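Local atomic coordinates of carbonic anhydrase (Trichomonas vaginalis, PDB entry 6Y04), a protein that probably catalyses the reversible hydration of carbon dioxide to hydrogencarbonate and a proton, as a zinc-dependent beta-class carbonic anhydrase. Residues D39-G51 / L166-I178. Sequence-based numbering, arbitrary orientation.
Sequences DTRLVNFAEDAIG and LLIHPDTGKVTTI
The pyrrolidine ring of P170 lies over one face of the R41 guanidinium, its CB 3.8 Å above the plane and over the centre, while the edge of that plane is taken by D39 and a water. R41 grips the D39 carboxylate side-on in a salt bridge: R41 NE reaches D39 OD1 at 3.0 Å, nearly straight at 178°, and R41 NH2 reaches D39 OD2. As a third bond, OD1 also accepts from the backbone N of R41, closing an Asx turn, so two donors grip it. A bend at chi3 (-64°) carries the guanidinium back to D39. The water accepts from R41 NH1 and sits beside D171 OD1, at a distance too short to trust in detail, whereas the direct R41 NH1 to D171 OD1 separation is 4.4 Å, too long for a direct salt bridge.

The F45 ring, its CG anti to the backbone N (chi1 -170°), enters the 169-173 turn: H169 O and T172 C border its edge, and CE2 comes 3.6 Å from G173 CA. Past it, I168 CD1 meets A49 CB at 3.8 Å, and I50 CG2 touches V175 CG2. The hairpin between strands 163-168 and 175-179 is thereby packed against helix 46-49.

D39 is a predicted zinc ligand, but here C37, H96 and C99 form the metal site. The paired D39 carboxylate is consistent with the Asp-Arg dyad of active beta-carbonic anhydrases, in which the aspartate is released from zinc.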
# COMPACT_ATOMS: atom_id res chain seq x y z
N ASP A 39 4.16 -6.25 4.74
CA ASP A 39 4.68 -7.51 5.27
C ASP A 39 3.88 -8.70 4.73
O ASP A 39 2.65 -8.69 4.74
CB ASP A 39 4.76 -7.49 6.80
CG ASP A 39 5.57 -8.63 7.41
OD1 ASP A 39 5.11 -9.78 7.35
OD2 ASP A 39 6.67 -8.35 7.93
N THR A 40 4.62 -9.73 4.28
CA THR A 40 4.03 -10.91 3.67
C THR A 40 3.00 -11.58 4.59
O THR A 40 2.07 -12.21 4.11
CB THR A 40 5.11 -11.91 3.22
OG1 THR A 40 4.45 -12.80 2.32
CG2 THR A 40 5.74 -12.68 4.36
N ARG A 41 3.18 -11.42 5.91
CA ARG A 41 2.42 -12.15 6.91
C ARG A 41 1.04 -11.51 7.13
O ARG A 41 0.17 -12.13 7.74
CB ARG A 41 3.21 -12.22 8.22
CG ARG A 41 4.39 -13.18 8.17
CD ARG A 41 5.32 -13.07 9.36
NE ARG A 41 5.95 -11.76 9.37
CZ ARG A 41 6.87 -11.37 10.24
NH1 ARG A 41 7.28 -12.19 11.18
NH2 ARG A 41 7.36 -10.14 10.16
N LEU A 42 0.86 -10.26 6.65
CA LEU A 42 -0.37 -9.53 6.87
C LEU A 42 -1.34 -9.74 5.70
O LEU A 42 -2.52 -9.43 5.83
CB LEU A 42 -0.08 -8.05 7.11
CG LEU A 42 0.85 -7.74 8.28
CD1 LEU A 42 1.13 -6.24 8.38
CD2 LEU A 42 0.28 -8.27 9.58
N VAL A 43 -0.83 -10.29 4.59
CA VAL A 43 -1.62 -10.55 3.40
C VAL A 43 -2.64 -11.66 3.70
O VAL A 43 -2.26 -12.75 4.10
CB VAL A 43 -0.72 -10.94 2.21
CG1 VAL A 43 -1.52 -11.33 0.96
CG2 VAL A 43 0.29 -9.85 1.89
N ASN A 44 -3.92 -11.36 3.47
CA ASN A 44 -5.02 -12.26 3.78
C ASN A 44 -5.01 -12.61 5.27
O ASN A 44 -5.18 -13.77 5.64
CB ASN A 44 -5.03 -13.53 2.92
CG ASN A 44 -5.49 -13.27 1.51
OD1 ASN A 44 -6.27 -12.36 1.24
ND2 ASN A 44 -5.00 -14.09 0.59
N PHE A 45 -4.82 -11.59 6.10
CA PHE A 45 -4.65 -11.81 7.52
C PHE A 45 -5.11 -10.59 8.30
O PHE A 45 -6.03 -10.68 9.11
CB PHE A 45 -3.19 -12.16 7.83
CG PHE A 45 -2.96 -12.65 9.23
CD1 PHE A 45 -3.47 -13.87 9.65
CD2 PHE A 45 -2.23 -11.88 10.13
CE1 PHE A 45 -3.25 -14.33 10.94
CE2 PHE A 45 -2.01 -12.34 11.42
CZ PHE A 45 -2.52 -13.56 11.83
N ALA A 46 -4.49 -9.44 8.02
CA ALA A 46 -4.68 -8.23 8.80
C ALA A 46 -6.14 -7.79 8.80
O ALA A 46 -6.66 -7.36 9.84
CB ALA A 46 -3.76 -7.16 8.26
N GLU A 47 -6.81 -7.91 7.65
CA GLU A 47 -8.18 -7.44 7.50
C GLU A 47 -9.12 -8.31 8.31
O GLU A 47 -10.02 -7.79 8.98
CB GLU A 47 -8.60 -7.43 6.03
CG GLU A 47 -7.82 -6.46 5.17
CD GLU A 47 -6.50 -6.95 4.58
OE1 GLU A 47 -6.11 -8.14 4.83
OE2 GLU A 47 -5.86 -6.15 3.86
N ASP A 48 -8.89 -9.63 8.26
CA ASP A 48 -9.72 -10.54 9.03
C ASP A 48 -9.50 -10.26 10.52
O ASP A 48 -10.44 -10.35 11.31
CB ASP A 48 -9.43 -12.01 8.71
CG ASP A 48 -9.75 -12.45 7.29
OD1 ASP A 48 -10.45 -11.71 6.57
OD2 ASP A 48 -9.30 -13.55 6.92
N ALA A 49 -8.26 -9.91 10.87
CA ALA A 49 -7.85 -9.73 12.25
C ALA A 49 -8.56 -8.53 12.87
O ALA A 49 -8.79 -8.50 14.07
CB ALA A 49 -6.35 -9.60 12.33
N ILE A 50 -8.92 -7.55 12.03
CA ILE A 50 -9.60 -6.36 12.51
C ILE A 50 -11.08 -6.37 12.09
O ILE A 50 -11.79 -5.39 12.32
CB ILE A 50 -8.86 -5.08 12.08
CG1 ILE A 50 -8.75 -4.95 10.56
CG2 ILE A 50 -7.49 -5.01 12.76
CD1 ILE A 50 -8.41 -3.55 10.08
N GLY A 51 -11.54 -7.48 11.50
CA GLY A 51 -12.94 -7.64 11.12
C GLY A 51 -13.35 -6.73 9.97
O GLY A 51 -14.50 -6.27 9.88
N LEU A 166 -2.79 1.62 15.74
CA LEU A 166 -2.92 0.24 16.16
C LEU A 166 -1.60 -0.49 15.95
O LEU A 166 -0.79 -0.11 15.10
CB LEU A 166 -4.03 -0.44 15.35
CG LEU A 166 -5.40 0.24 15.40
CD1 LEU A 166 -6.41 -0.53 14.55
CD2 LEU A 166 -5.91 0.36 16.83
N LEU A 167 -1.43 -1.56 16.72
CA LEU A 167 -0.32 -2.47 16.56
C LEU A 167 -0.88 -3.88 16.41
O LEU A 167 -1.72 -4.31 17.21
CB LEU A 167 0.61 -2.34 17.77
CG LEU A 167 1.74 -3.36 17.87
CD1 LEU A 167 2.93 -2.95 17.02
CD2 LEU A 167 2.17 -3.55 19.32
N ILE A 168 -0.45 -4.57 15.35
CA ILE A 168 -0.83 -5.96 15.14
C ILE A 168 0.42 -6.83 15.28
O ILE A 168 1.52 -6.42 14.89
CB ILE A 168 -1.57 -6.18 13.80
CG1 ILE A 168 -2.06 -7.62 13.64
CG2 ILE A 168 -0.72 -5.74 12.61
CD1 ILE A 168 -3.01 -7.84 12.49
N HIS A 169 0.23 -8.02 15.86
CA HIS A 169 1.28 -9.02 15.91
C HIS A 169 1.20 -9.90 14.67
O HIS A 169 0.18 -10.54 14.41
CB HIS A 169 1.21 -9.83 17.21
CG HIS A 169 2.43 -10.66 17.41
ND1 HIS A 169 2.76 -11.71 16.55
CD2 HIS A 169 3.42 -10.59 18.32
CE1 HIS A 169 3.90 -12.24 16.94
NE2 HIS A 169 4.32 -11.58 18.02
N PRO A 170 2.29 -10.01 13.87
CA PRO A 170 2.22 -10.68 12.57
C PRO A 170 2.03 -12.20 12.63
O PRO A 170 1.69 -12.82 11.62
CB PRO A 170 3.53 -10.27 11.90
CG PRO A 170 4.48 -9.99 13.04
CD PRO A 170 3.63 -9.49 14.19
N ASP A 171 2.20 -12.80 13.82
CA ASP A 171 2.03 -14.24 13.98
C ASP A 171 0.65 -14.57 14.54
O ASP A 171 -0.06 -15.38 13.96
CB ASP A 171 3.12 -14.84 14.87
CG ASP A 171 4.48 -14.82 14.21
OD1 ASP A 171 4.55 -15.14 13.00
OD2 ASP A 171 5.47 -14.50 14.91
N THR A 172 0.31 -13.96 15.69
CA THR A 172 -0.90 -14.28 16.43
C THR A 172 -2.08 -13.51 15.84
O THR A 172 -3.21 -14.02 15.84
CB THR A 172 -0.77 -13.94 17.92
OG1 THR A 172 -0.67 -12.53 18.06
CG2 THR A 172 0.41 -14.61 18.60
N GLY A 173 -1.81 -12.29 15.38
CA GLY A 173 -2.82 -11.41 14.82
C GLY A 173 -3.48 -10.54 15.89
O GLY A 173 -4.47 -9.87 15.62
N LYS A 174 -2.92 -10.56 17.11
CA LYS A 174 -3.43 -9.75 18.21
C LYS A 174 -3.23 -8.26 17.89
O LYS A 174 -2.12 -7.84 17.55
CB LYS A 174 -2.75 -10.14 19.52
CG LYS A 174 -3.19 -9.35 20.75
CD LYS A 174 -2.53 -9.84 22.02
CE LYS A 174 -2.40 -8.73 23.05
NZ LYS A 174 -1.56 -9.16 24.19
N VAL A 175 -4.31 -7.49 18.00
CA VAL A 175 -4.27 -6.06 17.75
C VAL A 175 -4.39 -5.34 19.09
O VAL A 175 -5.24 -5.68 19.91
CB VAL A 175 -5.39 -5.63 16.77
CG1 VAL A 175 -5.40 -4.12 16.53
CG2 VAL A 175 -5.32 -6.39 15.45
N THR A 176 -3.50 -4.37 19.33
CA THR A 176 -3.59 -3.54 20.52
C THR A 176 -3.67 -2.07 20.10
O THR A 176 -2.91 -1.63 19.25
CB THR A 176 -2.47 -3.85 21.53
OG1 THR A 176 -1.53 -2.77 21.58
CG2 THR A 176 -1.73 -5.15 21.29
N THR A 177 -4.59 -1.33 20.73
CA THR A 177 -4.77 0.10 20.50
C THR A 177 -3.57 0.86 21.07
O THR A 177 -3.15 0.62 22.19
CB THR A 177 -6.10 0.56 21.12
OG1 THR A 177 -7.11 -0.22 20.47
CG2 THR A 177 -6.40 2.03 20.93
N ILE A 178 -3.02 1.77 20.26
CA ILE A 178 -1.91 2.61 20.69
C ILE A 178 -2.42 4.04 20.89
O ILE A 178 -2.22 4.61 21.95
CB ILE A 178 -0.74 2.52 19.69
CG1 ILE A 178 -0.32 1.08 19.41
CG2 ILE A 178 0.43 3.38 20.16
CD1 ILE A 178 0.18 0.30 20.62
O HOH W 1 6.88 -15.00 12.04